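Local coordinates for proximal thread matrix protein 1 (Mytilus galloprovincialis, PDB 4CN8) that binds zinc and, as a matrix protein of the mussel byssal thread built on two von Willebrand factor type A domains, probably helps to organise the collagen fibres around it, at residues 61-66 with 172-177; 104-109 with 138-143; 202-207 with 223-228; 147-152 with 188-193; 46-51 with 233-238. All coordinates share one frame; numbering follows the deposited sequence.

In the fold
From the N terminus, contact 5 closes the longest loop: it brings the first modelled residues against helix 234-241 and encloses the other four contacts. Within it, contact 1 joins the end of strand 54-61 to the end of strand 166-173, and contact 2, lying inside that span, sets the turn after strand 100-106 against the start of helix 142-153. Contact 4 pairs helices 142-153 and 183-192, and its segments alternate with those of contact 1 along the chain. Contact 3 follows in series, joining strand 195-202 to edge strand 221-224. Contacts 1, 2 and 3 all reach one mixed sheet of the first von Willebrand factor type A domain.

Contact 1 (61-66 with 172-177); sequences DDSSSI and MTDGKS
Ser65 OG donates a hydrogen bond to Asp174 OD2 at 2.7 Å. The hydroxyl reaches the syn side of that oxygen, 21° out of the carboxylate plane. Small and polar, Ser65 can sit at the start of a helix and still offer its OG to an acid across the gap. The other carboxylate oxygen, Asp174 OD1, faces Asp61 OD2 at 3.3 Å; the two acid groups are turned almost perpendicular, their planes 81° apart. Two acceptors this close would probably repel without a cation between them, as expected of a metal site. Asp61, Ser63, Ser65 and Asp174 are all zinc ligands in this protein, and together they outline the metal ion-dependent adhesion site (MIDAS) of von Willebrand factor type A domains, with its Asp-x-Ser-x-Ser sequence and a further aspartate after a neighbouring strand. Ser63 OG looks toward the same acid, 3.5 Å from Asp174 OD1.

Behind these ligands, Asp61 extends its carboxylate across the gap, CG lying opposite the backbone N (chi1 -170°). Its OD2 receives a long, weak bond from Asp174 N, while its OD1 accepts from Ser63 N at 2.8 Å, an Asx turn that folds the serine back toward the site. In segment 172-177, Thr173 makes an ST turn, its OG1 accepting from Gly175 N. Beneath the Asp174 carboxylate lies a hydrophobic floor: Ile66 CD1 comes within 3.3 Å of Asp174 CG, and the isoleucine itself is backed by Tyr74 and Met77 of helix 73-86.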
# COMPACT_ATOMS: atom_id res chain seq x y z
N ASP A 61 -13.44 8.46 14.77
CA ASP A 61 -12.84 8.83 16.06
C ASP A 61 -13.77 9.72 16.87
O ASP A 61 -14.18 10.80 16.42
CB ASP A 61 -11.50 9.54 15.83
CG ASP A 61 -10.71 9.74 17.12
OD1 ASP A 61 -11.29 9.59 18.21
OD2 ASP A 61 -9.51 10.05 17.03
N ASP A 62 -14.12 9.27 18.08
CA ASP A 62 -14.91 10.10 18.99
C ASP A 62 -14.17 10.38 20.31
O ASP A 62 -14.74 10.30 21.39
CB ASP A 62 -16.30 9.48 19.25
CG ASP A 62 -16.25 8.12 19.93
OD1 ASP A 62 -15.17 7.70 20.39
OD2 ASP A 62 -17.31 7.48 20.02
N SER A 63 -12.89 10.72 20.20
CA SER A 63 -12.10 11.05 21.38
C SER A 63 -12.43 12.45 21.88
O SER A 63 -12.88 13.31 21.12
CB SER A 63 -10.60 10.96 21.06
OG SER A 63 -10.14 12.13 20.39
N SER A 64 -12.21 12.67 23.18
CA SER A 64 -12.41 13.97 23.80
C SER A 64 -11.66 15.07 23.04
O SER A 64 -12.15 16.19 22.92
CB SER A 64 -11.94 13.94 25.25
OG SER A 64 -10.65 13.37 25.35
N SER A 65 -10.48 14.73 22.54
CA SER A 65 -9.64 15.68 21.81
C SER A 65 -10.39 16.43 20.72
O SER A 65 -10.09 17.59 20.45
CB SER A 65 -8.45 14.94 21.18
OG SER A 65 -7.56 15.85 20.56
N ILE A 66 -11.34 15.75 20.09
CA ILE A 66 -12.09 16.33 18.97
C ILE A 66 -13.01 17.46 19.43
O ILE A 66 -13.00 18.54 18.85
CB ILE A 66 -12.97 15.27 18.27
CG1 ILE A 66 -12.16 14.03 17.87
CG2 ILE A 66 -13.66 15.88 17.05
CD1 ILE A 66 -11.20 14.25 16.74
N MET A 172 -10.58 7.63 10.34
CA MET A 172 -10.37 9.04 10.61
C MET A 172 -9.94 9.21 12.06
O MET A 172 -10.62 8.74 12.97
CB MET A 172 -11.66 9.83 10.38
CG MET A 172 -12.37 9.54 9.08
SD MET A 172 -14.04 10.22 9.07
CE MET A 172 -13.72 11.96 8.83
N THR A 173 -8.81 9.88 12.28
CA THR A 173 -8.32 10.14 13.63
C THR A 173 -7.57 11.46 13.72
O THR A 173 -7.01 11.94 12.73
CB THR A 173 -7.39 9.03 14.11
OG1 THR A 173 -6.82 9.41 15.37
CG2 THR A 173 -6.27 8.79 13.10
N ASP A 174 -7.57 12.04 14.92
CA ASP A 174 -6.90 13.32 15.16
C ASP A 174 -5.63 13.13 15.99
O ASP A 174 -4.94 14.10 16.32
CB ASP A 174 -7.85 14.29 15.87
CG ASP A 174 -7.99 14.00 17.36
OD1 ASP A 174 -7.93 12.82 17.77
OD2 ASP A 174 -8.16 14.97 18.13
N GLY A 175 -5.32 11.88 16.32
CA GLY A 175 -4.17 11.59 17.16
C GLY A 175 -3.57 10.21 16.95
O GLY A 175 -3.80 9.56 15.94
N LYS A 176 -2.79 9.79 17.95
CA LYS A 176 -2.06 8.53 17.90
C LYS A 176 -2.76 7.48 18.75
O LYS A 176 -3.41 7.81 19.74
CB LYS A 176 -0.65 8.73 18.47
CG LYS A 176 0.16 9.79 17.76
CD LYS A 176 1.30 10.32 18.62
CE LYS A 176 1.84 11.64 18.07
NZ LYS A 176 2.89 12.26 18.94
N SER A 177 -2.64 6.22 18.36
CA SER A 177 -3.20 5.14 19.15
C SER A 177 -2.47 5.05 20.49
O SER A 177 -1.41 4.42 20.58
CB SER A 177 -3.11 3.81 18.41
OG SER A 177 -4.04 2.88 18.94

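Contact 2 (104-109 with 138-143); sequences VQFSQG and GQTEIG
Phe106 and Ile142 make the apolar, closely packed half of this contact, CE1 of the ring standing 3.7 Å from Ile142 CG1. The methyl of Thr140 comes to the edge of the same ring, its CG2 near the ring plane and 3.9 Å from Phe106 CE1. A flat aromatic suits this place because it can fill the space between the strand end and the first turn of helix 142-153, with Leu59 and Leu171 of the sheet also against it. Next to it, the backbones draw together through a weak hydrogen bond from Glu141 N to Ser107 O.

Glu141 then spans the turn. Its extended side chain brings OE2 to Gly109 N, which donates to it at 3.0 Å from well above the carboxylate plane (69° out of it), while OE1 is taken up by Thr144 in the helix. Gly109 suits the corner because its positive phi, 74°, is readily adopted without a side chain.

Toward solvent the fit is looser. Gln108 and Gln139 cross at about a right angle, and what meets is mainly their aliphatic stems, Gln108 CB lying 3.9 Å from Gln139 CG. Inward again, Ser107 OG bonds Asp62, and Thr140 lies beside the zinc ligand Ser63. Two loops brought together at the C-terminal edge of the parallel strands in this way form the rim of the MIDAS in a von Willebrand factor type A domain.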
# COMPACT_ATOMS: atom_id res chain seq x y z
N VAL A 104 -18.38 2.74 12.69
CA VAL A 104 -17.93 2.30 13.99
C VAL A 104 -17.22 3.45 14.68
O VAL A 104 -16.29 4.04 14.14
CB VAL A 104 -16.97 1.13 13.86
CG1 VAL A 104 -16.47 0.70 15.23
CG2 VAL A 104 -17.65 -0.03 13.15
N GLN A 105 -17.68 3.77 15.88
CA GLN A 105 -17.07 4.81 16.68
C GLN A 105 -15.97 4.20 17.53
O GLN A 105 -16.12 3.10 18.06
CB GLN A 105 -18.11 5.49 17.57
CG GLN A 105 -19.23 6.18 16.81
CD GLN A 105 -20.38 6.61 17.71
OE1 GLN A 105 -21.55 6.38 17.39
NE2 GLN A 105 -20.05 7.24 18.83
N PHE A 106 -14.86 4.91 17.67
CA PHE A 106 -13.77 4.42 18.47
C PHE A 106 -13.05 5.56 19.20
O PHE A 106 -12.92 6.67 18.68
CB PHE A 106 -12.78 3.64 17.60
CG PHE A 106 -11.82 4.51 16.86
CD1 PHE A 106 -10.61 4.88 17.43
CD2 PHE A 106 -12.12 4.98 15.60
CE1 PHE A 106 -9.73 5.69 16.76
CE2 PHE A 106 -11.24 5.79 14.92
CZ PHE A 106 -10.05 6.15 15.50
N SER A 107 -12.62 5.26 20.43
CA SER A 107 -11.79 6.16 21.22
C SER A 107 -11.39 5.42 22.49
O SER A 107 -10.36 4.75 22.53
CB SER A 107 -12.54 7.46 21.56
OG SER A 107 -13.76 7.19 22.21
N GLN A 108 -12.21 5.56 23.53
CA GLN A 108 -12.15 4.67 24.68
C GLN A 108 -13.14 3.55 24.42
O GLN A 108 -14.35 3.73 24.56
CB GLN A 108 -12.51 5.42 25.96
CG GLN A 108 -12.50 4.56 27.20
CD GLN A 108 -12.85 5.34 28.45
OE1 GLN A 108 -13.23 6.51 28.38
NE2 GLN A 108 -12.72 4.69 29.60
N GLY A 109 -12.63 2.39 24.03
CA GLY A 109 -13.50 1.30 23.63
C GLY A 109 -14.10 1.57 22.27
O GLY A 109 -13.73 2.52 21.59
N GLY A 138 -11.57 9.29 26.70
CA GLY A 138 -10.36 9.85 27.28
C GLY A 138 -9.09 9.21 26.76
O GLY A 138 -7.98 9.57 27.18
N GLN A 139 -9.25 8.26 25.85
CA GLN A 139 -8.10 7.68 25.17
C GLN A 139 -8.48 7.32 23.72
O GLN A 139 -9.63 7.50 23.31
CB GLN A 139 -7.61 6.45 25.93
CG GLN A 139 -8.66 5.39 26.11
CD GLN A 139 -8.14 4.20 26.88
OE1 GLN A 139 -7.04 4.23 27.43
NE2 GLN A 139 -8.93 3.13 26.91
N THR A 140 -7.51 6.83 22.95
CA THR A 140 -7.72 6.56 21.54
C THR A 140 -7.21 5.17 21.19
O THR A 140 -6.00 4.94 21.14
CB THR A 140 -6.99 7.62 20.68
OG1 THR A 140 -7.34 8.94 21.13
CG2 THR A 140 -7.36 7.48 19.21
N GLU A 141 -8.12 4.24 20.94
CA GLU A 141 -7.76 2.85 20.69
C GLU A 141 -7.96 2.45 19.22
O GLU A 141 -8.96 1.82 18.87
CB GLU A 141 -8.58 1.92 21.59
CG GLU A 141 -8.34 2.12 23.09
CD GLU A 141 -9.22 1.23 23.95
OE1 GLU A 141 -9.28 0.01 23.69
OE2 GLU A 141 -9.85 1.76 24.89
N ILE A 142 -6.99 2.80 18.38
CA ILE A 142 -7.10 2.56 16.94
C ILE A 142 -7.02 1.07 16.60
O ILE A 142 -7.64 0.61 15.64
CB ILE A 142 -6.03 3.33 16.16
CG1 ILE A 142 -6.16 4.83 16.46
CG2 ILE A 142 -6.18 3.08 14.67
CD1 ILE A 142 -5.18 5.71 15.71
N GLY A 143 -6.26 0.32 17.40
CA GLY A 143 -6.15 -1.12 17.22
C GLY A 143 -7.41 -1.84 17.63
O GLY A 143 -7.86 -2.77 16.95

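Contact 3 (202-207 with 223-228); sequences IGQGFV and TTNSFS
The edge of the central sheet in a Rossmann-like von Willebrand factor type A domain is completed here, where strand 195-202 meets the outermost strand, 221-224, in parallel. Ile202 and Thr224 form the bridge, and the next residue fastens it: Gly203 N donates to Thr224 O at 3.0 Å. Gly203 has a positive phi of 94°, and at its backbone angles a side chain would be driven against the preceding carbonyl, so glycine suits the corner at which the chain leaves the sheet.

Ile202 and Thr224 point their side chains the same way, lying side by side with Ile202 CG1 3.5 Å from Thr224 CG2. The beta-branched isoleucine divides its work. Its chi1 of -62° sets CG1 beside the backbone N, where it meets the threonine, and leaves CG2 on the far side from that nitrogen, resting over one face of the Phe227 ring. This is a CH-pi contact, with Ile202 CG2 3.7 Å from the centroid of that ring and only 14° from the ring normal. Phe227 in turn packs against Ile66 and against Met76 and Met77 of helix 73-86, so its broad ring joins the strand end to the helical layer.

Farther along the loop, Phe206 CZ approaches the methyl CG2 of Thr223 at 3.4 Å, the two side chains crossing nearly perpendicularly. Toward solvent, Gln204 folds back at chi2 and its NE2 makes a weak bond of 3.2 Å to Asn225 OD1. Phe227 also comes close to the zinc ligand Asp174, so this strand end borders the MIDAS of the von Willebrand factor type A domain.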
# COMPACT_ATOMS: atom_id res chain seq x y z
N ILE A 202 -6.23 14.14 10.82
CA ILE A 202 -6.50 15.56 10.97
C ILE A 202 -5.68 16.13 12.12
O ILE A 202 -5.57 15.51 13.17
CB ILE A 202 -7.99 15.83 11.26
CG1 ILE A 202 -8.87 15.36 10.11
CG2 ILE A 202 -8.22 17.31 11.46
CD1 ILE A 202 -9.34 13.94 10.25
N GLY A 203 -5.11 17.31 11.92
CA GLY A 203 -4.38 17.99 12.98
C GLY A 203 -2.89 17.71 12.97
O GLY A 203 -2.30 17.57 11.89
N GLN A 204 -2.29 17.66 14.16
CA GLN A 204 -0.86 17.37 14.30
C GLN A 204 -0.56 16.28 15.34
O GLN A 204 0.58 15.83 15.46
CB GLN A 204 -0.09 18.64 14.68
CG GLN A 204 -0.37 19.84 13.78
CD GLN A 204 0.05 19.62 12.34
OE1 GLN A 204 0.87 18.75 12.04
NE2 GLN A 204 -0.52 20.41 11.43
N GLY A 205 -1.59 15.85 16.07
CA GLY A 205 -1.41 14.96 17.20
C GLY A 205 -1.37 13.49 16.85
O GLY A 205 -1.18 12.65 17.73
N PHE A 206 -1.55 13.17 15.57
CA PHE A 206 -1.36 11.80 15.08
C PHE A 206 0.09 11.65 14.61
O PHE A 206 0.83 12.63 14.53
CB PHE A 206 -2.35 11.46 13.94
CG PHE A 206 -2.12 12.27 12.69
CD1 PHE A 206 -2.73 13.50 12.53
CD2 PHE A 206 -1.29 11.80 11.70
CE1 PHE A 206 -2.51 14.24 11.40
CE2 PHE A 206 -1.07 12.54 10.56
CZ PHE A 206 -1.68 13.77 10.41
N VAL A 207 0.49 10.41 14.34
CA VAL A 207 1.78 10.15 13.72
C VAL A 207 1.55 9.50 12.34
O VAL A 207 0.98 8.40 12.24
CB VAL A 207 2.71 9.28 14.63
CG1 VAL A 207 2.10 7.92 14.91
CG2 VAL A 207 4.09 9.13 14.01
N THR A 223 -3.68 13.45 4.84
CA THR A 223 -3.64 14.31 6.01
C THR A 223 -4.24 15.67 5.69
O THR A 223 -4.25 16.11 4.54
CB THR A 223 -2.20 14.53 6.51
OG1 THR A 223 -1.38 14.98 5.42
CG2 THR A 223 -1.64 13.26 7.08
N THR A 224 -4.75 16.33 6.72
CA THR A 224 -5.28 17.68 6.58
C THR A 224 -5.06 18.43 7.88
O THR A 224 -5.17 17.85 8.97
CB THR A 224 -6.79 17.67 6.21
OG1 THR A 224 -7.26 19.02 6.07
CG2 THR A 224 -7.61 16.95 7.28
N ASN A 225 -4.73 19.71 7.78
CA ASN A 225 -4.44 20.51 8.96
C ASN A 225 -5.62 20.62 9.91
O ASN A 225 -5.45 20.46 11.12
CB ASN A 225 -3.96 21.91 8.57
CG ASN A 225 -2.49 21.92 8.19
OD1 ASN A 225 -1.74 20.99 8.49
ND2 ASN A 225 -2.07 22.99 7.52
N SER A 226 -6.81 20.87 9.38
CA SER A 226 -7.98 21.09 10.22
C SER A 226 -9.20 20.33 9.73
O SER A 226 -9.22 19.81 8.62
CB SER A 226 -8.31 22.59 10.27
OG SER A 226 -8.65 23.07 8.98
N PHE A 227 -10.22 20.28 10.58
CA PHE A 227 -11.49 19.67 10.22
C PHE A 227 -12.21 20.51 9.17
O PHE A 227 -12.97 19.98 8.37
CB PHE A 227 -12.37 19.51 11.45
CG PHE A 227 -11.85 18.49 12.43
CD1 PHE A 227 -10.91 18.83 13.38
CD2 PHE A 227 -12.31 17.18 12.38
CE1 PHE A 227 -10.44 17.89 14.27
CE2 PHE A 227 -11.84 16.24 13.27
CZ PHE A 227 -10.91 16.59 14.21
N SER A 228 -11.94 21.80 9.16
CA SER A 228 -12.52 22.69 8.16
C SER A 228 -12.07 22.29 6.76
O SER A 228 -12.73 22.63 5.77
CB SER A 228 -12.10 24.14 8.43
OG SER A 228 -12.27 24.93 7.27

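Contact 4 (147-152 with 188-193); sequences KHVREN and HKLKAE
Two neighbouring surface helices of the von Willebrand factor type A domain, 142-153 and 183-192, pack side against side here, away from the zinc sites. Their short axial segments run roughly the same way, 36° apart, and approach to 9.6 Å. This belongs to the alpha/beta sandwich, in which helices lie against the central sheet.

The inner part is apolar. Leu190 sends CD2 to Arg150 CB at 3.6 Å and to Val149 CG1 at 4.0 Å; Leu146, on helix 142-153 like Val149 and Arg150, also touches Leu190. A branched leucine suits the position because one methyl can meet both a valine and the aliphatic base of an arginine.

Further out the contact turns polar. Arg150 holds CG between its backbone N and carbonyl carbon (chi1 54°) and then runs extended, which carries the chain obliquely across Lys189. The lysine amine, bent back at its last two torsions, comes over one face of the guanidinium, NZ 3.5 Å from Arg150 NH1; Glu151 CG covers the opposite face. Two positive groups so close would be expected to repel, but Glu186 forms a salt bridge with Arg150 NE and probably offsets part of the charge.

Glu193, just past the end of helix 183-192, adds a more distant negative charge, too far from the guanidinium for a salt bridge. A water beside helix 142-153 donates to Arg150 O at 3.2 Å; its link onward to Glu193 OE1 is doubtful, being modelled too short.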
# COMPACT_ATOMS: atom_id res chain seq x y z
N LYS A 147 -9.69 -4.11 15.18
CA LYS A 147 -10.07 -5.46 15.59
C LYS A 147 -11.58 -5.67 15.49
O LYS A 147 -12.04 -6.68 14.96
CB LYS A 147 -9.59 -5.73 17.02
CG LYS A 147 -9.88 -7.14 17.52
CD LYS A 147 -9.18 -7.42 18.84
CE LYS A 147 -9.50 -8.82 19.36
NZ LYS A 147 -8.80 -9.11 20.65
N HIS A 148 -12.34 -4.70 16.00
CA HIS A 148 -13.80 -4.79 15.96
C HIS A 148 -14.29 -4.91 14.52
O HIS A 148 -15.20 -5.69 14.24
CB HIS A 148 -14.43 -3.56 16.62
CG HIS A 148 -15.93 -3.63 16.71
ND1 HIS A 148 -16.58 -3.99 17.87
CD2 HIS A 148 -16.89 -3.41 15.78
CE1 HIS A 148 -17.89 -3.98 17.65
NE2 HIS A 148 -18.10 -3.63 16.39
N VAL A 149 -13.67 -4.15 13.62
CA VAL A 149 -14.13 -4.08 12.24
C VAL A 149 -14.00 -5.41 11.50
O VAL A 149 -14.87 -5.75 10.70
CB VAL A 149 -13.36 -3.01 11.46
CG1 VAL A 149 -13.56 -3.19 9.97
CG2 VAL A 149 -13.80 -1.62 11.90
N ARG A 150 -12.93 -6.14 11.75
CA ARG A 150 -12.74 -7.41 11.06
C ARG A 150 -13.62 -8.51 11.65
O ARG A 150 -14.33 -9.20 10.91
CB ARG A 150 -11.27 -7.84 11.04
CG ARG A 150 -10.59 -7.89 12.39
CD ARG A 150 -9.09 -8.06 12.24
NE ARG A 150 -8.49 -8.50 13.49
CZ ARG A 150 -8.64 -9.72 13.99
NH1 ARG A 150 -9.36 -10.63 13.33
NH2 ARG A 150 -8.07 -10.04 15.14
N GLU A 151 -13.61 -8.65 12.97
CA GLU A 151 -14.39 -9.69 13.64
C GLU A 151 -15.90 -9.51 13.47
O GLU A 151 -16.62 -10.49 13.24
CB GLU A 151 -14.02 -9.76 15.12
CG GLU A 151 -12.53 -10.01 15.35
CD GLU A 151 -12.24 -10.69 16.69
OE1 GLU A 151 -12.87 -11.73 16.99
OE2 GLU A 151 -11.37 -10.18 17.43
N ASN A 152 -16.39 -8.27 13.56
CA ASN A 152 -17.83 -8.02 13.56
C ASN A 152 -18.40 -7.29 12.33
O ASN A 152 -19.36 -7.76 11.71
CB ASN A 152 -18.22 -7.23 14.81
CG ASN A 152 -17.87 -7.97 16.09
OD1 ASN A 152 -17.22 -7.42 16.98
ND2 ASN A 152 -18.30 -9.22 16.18
N HIS A 188 -2.85 -5.61 9.84
CA HIS A 188 -2.27 -6.68 9.04
C HIS A 188 -3.32 -7.74 8.71
O HIS A 188 -3.45 -8.16 7.57
CB HIS A 188 -1.09 -7.32 9.78
CG HIS A 188 -0.46 -8.47 9.05
ND1 HIS A 188 0.36 -8.29 7.95
CD2 HIS A 188 -0.53 -9.80 9.25
CE1 HIS A 188 0.77 -9.46 7.52
NE2 HIS A 188 0.24 -10.40 8.29
N LYS A 189 -4.07 -8.16 9.72
CA LYS A 189 -5.06 -9.22 9.52
C LYS A 189 -6.24 -8.75 8.67
O LYS A 189 -6.68 -9.46 7.77
CB LYS A 189 -5.55 -9.74 10.87
CG LYS A 189 -4.42 -10.30 11.74
CD LYS A 189 -4.90 -10.62 13.15
CE LYS A 189 -5.36 -12.07 13.27
NZ LYS A 189 -6.53 -12.40 12.41
N LEU A 190 -6.75 -7.55 8.96
CA LEU A 190 -7.77 -6.92 8.14
C LEU A 190 -7.42 -6.98 6.66
O LEU A 190 -8.18 -7.49 5.84
CB LEU A 190 -7.89 -5.45 8.51
CG LEU A 190 -9.07 -5.01 9.36
CD1 LEU A 190 -8.89 -3.55 9.68
CD2 LEU A 190 -10.38 -5.25 8.63
N LYS A 191 -6.25 -6.43 6.33
CA LYS A 191 -5.80 -6.33 4.95
C LYS A 191 -5.65 -7.71 4.33
O LYS A 191 -5.99 -7.91 3.16
CB LYS A 191 -4.48 -5.56 4.88
CG LYS A 191 -4.59 -4.14 5.40
CD LYS A 191 -3.31 -3.34 5.17
CE LYS A 191 -2.40 -3.38 6.37
NZ LYS A 191 -1.14 -2.63 6.12
N ALA A 192 -5.15 -8.66 5.12
CA ALA A 192 -4.99 -10.03 4.66
C ALA A 192 -6.30 -10.58 4.10
O ALA A 192 -6.29 -11.41 3.18
CB ALA A 192 -4.50 -10.90 5.79
N GLU A 193 -7.42 -10.13 4.66
CA GLU A 193 -8.74 -10.62 4.27
C GLU A 193 -9.32 -9.87 3.08
O GLU A 193 -10.54 -9.89 2.86
CB GLU A 193 -9.71 -10.55 5.44
CG GLU A 193 -9.17 -11.21 6.70
CD GLU A 193 -10.21 -11.27 7.81
OE1 GLU A 193 -11.40 -11.04 7.51
OE2 GLU A 193 -9.82 -11.53 8.97
O HOH W 1 -13.16 -9.44 7.94

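Contact 5 (46-51 with 233-238); sequences DAEECD and LLKLVI
The N-terminal chain runs alongside the first turns of helix 234-241 without any hydrogen bond between the two, Glu48 CA lying 6.2 Å from Lys235 CA and Cys50 CA 7.0 Å from Ile238 CA. This places the short edge strand 49-50 of a three-stranded antiparallel sheet against the last helix of the first von Willebrand factor type A domain.

Contact is carried by side chains that alternate along the extended chain. Glu48 and Cys50 direct their CB atoms at the helix, whereas Glu49 turns away, as expected of a strand, and is thereby available to the zinc site it forms with Asp51 and His446. Ile238 faces the strand with both of its branches: CD1 reaches Glu48 CB at 3.9 Å and Glu48 O at 3.8 Å, and CG2 stands 4.2 Å from Cys50 CB. A branched aliphatic residue fits well between a carbonyl and a buried cysteine. A chi1 of 174° swings the sulfur of Cys50 away from its own backbone N and on to Cys242, and the disulfide ties the strand covalently to the chain just beyond this helix.

Glu48 and Lys235 meet through their hydrocarbon parts, which cross at an angle. The glutamate bends at chi2, and its carboxylate stays apart from the lysine amine, OE2 being 4.6 Å from Lys235 NZ. That amine makes its salt bridge with Asp239 one turn further along the helix. The two side chains touch methylene on methylene, Glu48 CG against Lys235 CG at 3.5 Å.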
# COMPACT_ATOMS: atom_id res chain seq x y z
N ASP A 46 -15.88 19.00 -12.05
CA ASP A 46 -17.19 18.53 -11.60
C ASP A 46 -17.02 17.35 -10.64
O ASP A 46 -15.90 16.90 -10.39
CB ASP A 46 -18.07 18.14 -12.80
CG ASP A 46 -19.56 18.10 -12.45
OD1 ASP A 46 -19.95 18.63 -11.38
OD2 ASP A 46 -20.34 17.53 -13.25
N ALA A 47 -18.13 16.86 -10.09
CA ALA A 47 -18.10 15.72 -9.17
C ALA A 47 -17.49 14.33 -9.35
O ALA A 47 -17.52 13.78 -10.45
CB ALA A 47 -19.31 15.62 -8.23
N GLU A 48 -16.93 13.78 -8.28
CA GLU A 48 -16.44 12.40 -8.30
C GLU A 48 -17.39 11.30 -7.90
O GLU A 48 -18.06 11.39 -6.87
CB GLU A 48 -15.21 12.35 -7.41
CG GLU A 48 -13.97 12.96 -8.00
CD GLU A 48 -13.50 12.21 -9.23
OE1 GLU A 48 -13.11 11.02 -9.09
OE2 GLU A 48 -13.49 12.80 -10.32
N GLU A 49 -17.43 10.26 -8.71
CA GLU A 49 -18.33 9.15 -8.46
C GLU A 49 -17.57 7.84 -8.52
O GLU A 49 -16.50 7.74 -9.12
CB GLU A 49 -19.46 9.16 -9.48
CG GLU A 49 -20.24 10.47 -9.54
CD GLU A 49 -21.16 10.67 -8.34
OE1 GLU A 49 -21.87 9.70 -7.97
OE2 GLU A 49 -21.16 11.78 -7.77
N CYS A 50 -18.14 6.83 -7.87
CA CYS A 50 -17.59 5.49 -7.91
C CYS A 50 -18.73 4.50 -8.06
O CYS A 50 -19.66 4.50 -7.26
CB CYS A 50 -16.79 5.19 -6.65
SG CYS A 50 -16.22 3.47 -6.55
N ASP A 51 -18.63 3.66 -9.09
CA ASP A 51 -19.68 2.69 -9.37
C ASP A 51 -19.35 1.33 -8.78
O ASP A 51 -20.15 0.41 -8.86
CB ASP A 51 -19.88 2.56 -10.88
CG ASP A 51 -19.67 3.87 -11.61
OD1 ASP A 51 -20.55 4.75 -11.53
OD2 ASP A 51 -18.62 4.01 -12.29
N LEU A 233 -10.25 16.45 0.94
CA LEU A 233 -9.76 15.09 0.80
C LEU A 233 -10.82 14.22 0.14
O LEU A 233 -10.59 13.04 -0.13
CB LEU A 233 -9.39 14.52 2.16
CG LEU A 233 -8.31 15.28 2.93
CD1 LEU A 233 -8.06 14.62 4.27
CD2 LEU A 233 -7.02 15.38 2.12
N LEU A 234 -11.97 14.81 -0.13
CA LEU A 234 -13.09 14.05 -0.67
C LEU A 234 -12.72 13.33 -1.97
O LEU A 234 -12.89 12.12 -2.09
CB LEU A 234 -14.29 14.97 -0.88
CG LEU A 234 -15.66 14.30 -0.85
CD1 LEU A 234 -15.92 13.55 -2.12
CD2 LEU A 234 -15.78 13.35 0.34
N LYS A 235 -12.20 14.09 -2.94
CA LYS A 235 -11.86 13.52 -4.23
C LYS A 235 -10.88 12.36 -4.08
O LYS A 235 -11.13 11.25 -4.57
CB LYS A 235 -11.26 14.58 -5.16
CG LYS A 235 -10.94 14.07 -6.56
CD LYS A 235 -10.44 15.17 -7.49
CE LYS A 235 -10.23 14.64 -8.90
NZ LYS A 235 -9.14 13.63 -8.95
N LEU A 236 -9.78 12.62 -3.39
CA LEU A 236 -8.72 11.63 -3.21
C LEU A 236 -9.18 10.35 -2.52
O LEU A 236 -8.78 9.24 -2.90
CB LEU A 236 -7.57 12.24 -2.43
CG LEU A 236 -6.67 13.16 -3.25
CD1 LEU A 236 -5.97 14.15 -2.35
CD2 LEU A 236 -5.65 12.34 -4.02
N VAL A 237 -10.02 10.49 -1.49
CA VAL A 237 -10.55 9.33 -0.78
C VAL A 237 -11.38 8.47 -1.73
O VAL A 237 -11.28 7.24 -1.71
CB VAL A 237 -11.41 9.77 0.42
CG1 VAL A 237 -12.15 8.58 1.02
CG2 VAL A 237 -10.54 10.42 1.46
N ILE A 238 -12.19 9.12 -2.56
CA ILE A 238 -12.99 8.40 -3.53
C ILE A 238 -12.11 7.68 -4.54
O ILE A 238 -12.26 6.48 -4.75
CB ILE A 238 -13.96 9.34 -4.26
CG1 ILE A 238 -14.96 9.92 -3.26
CG2 ILE A 238 -14.71 8.57 -5.35
CD1 ILE A 238 -15.87 10.95 -3.85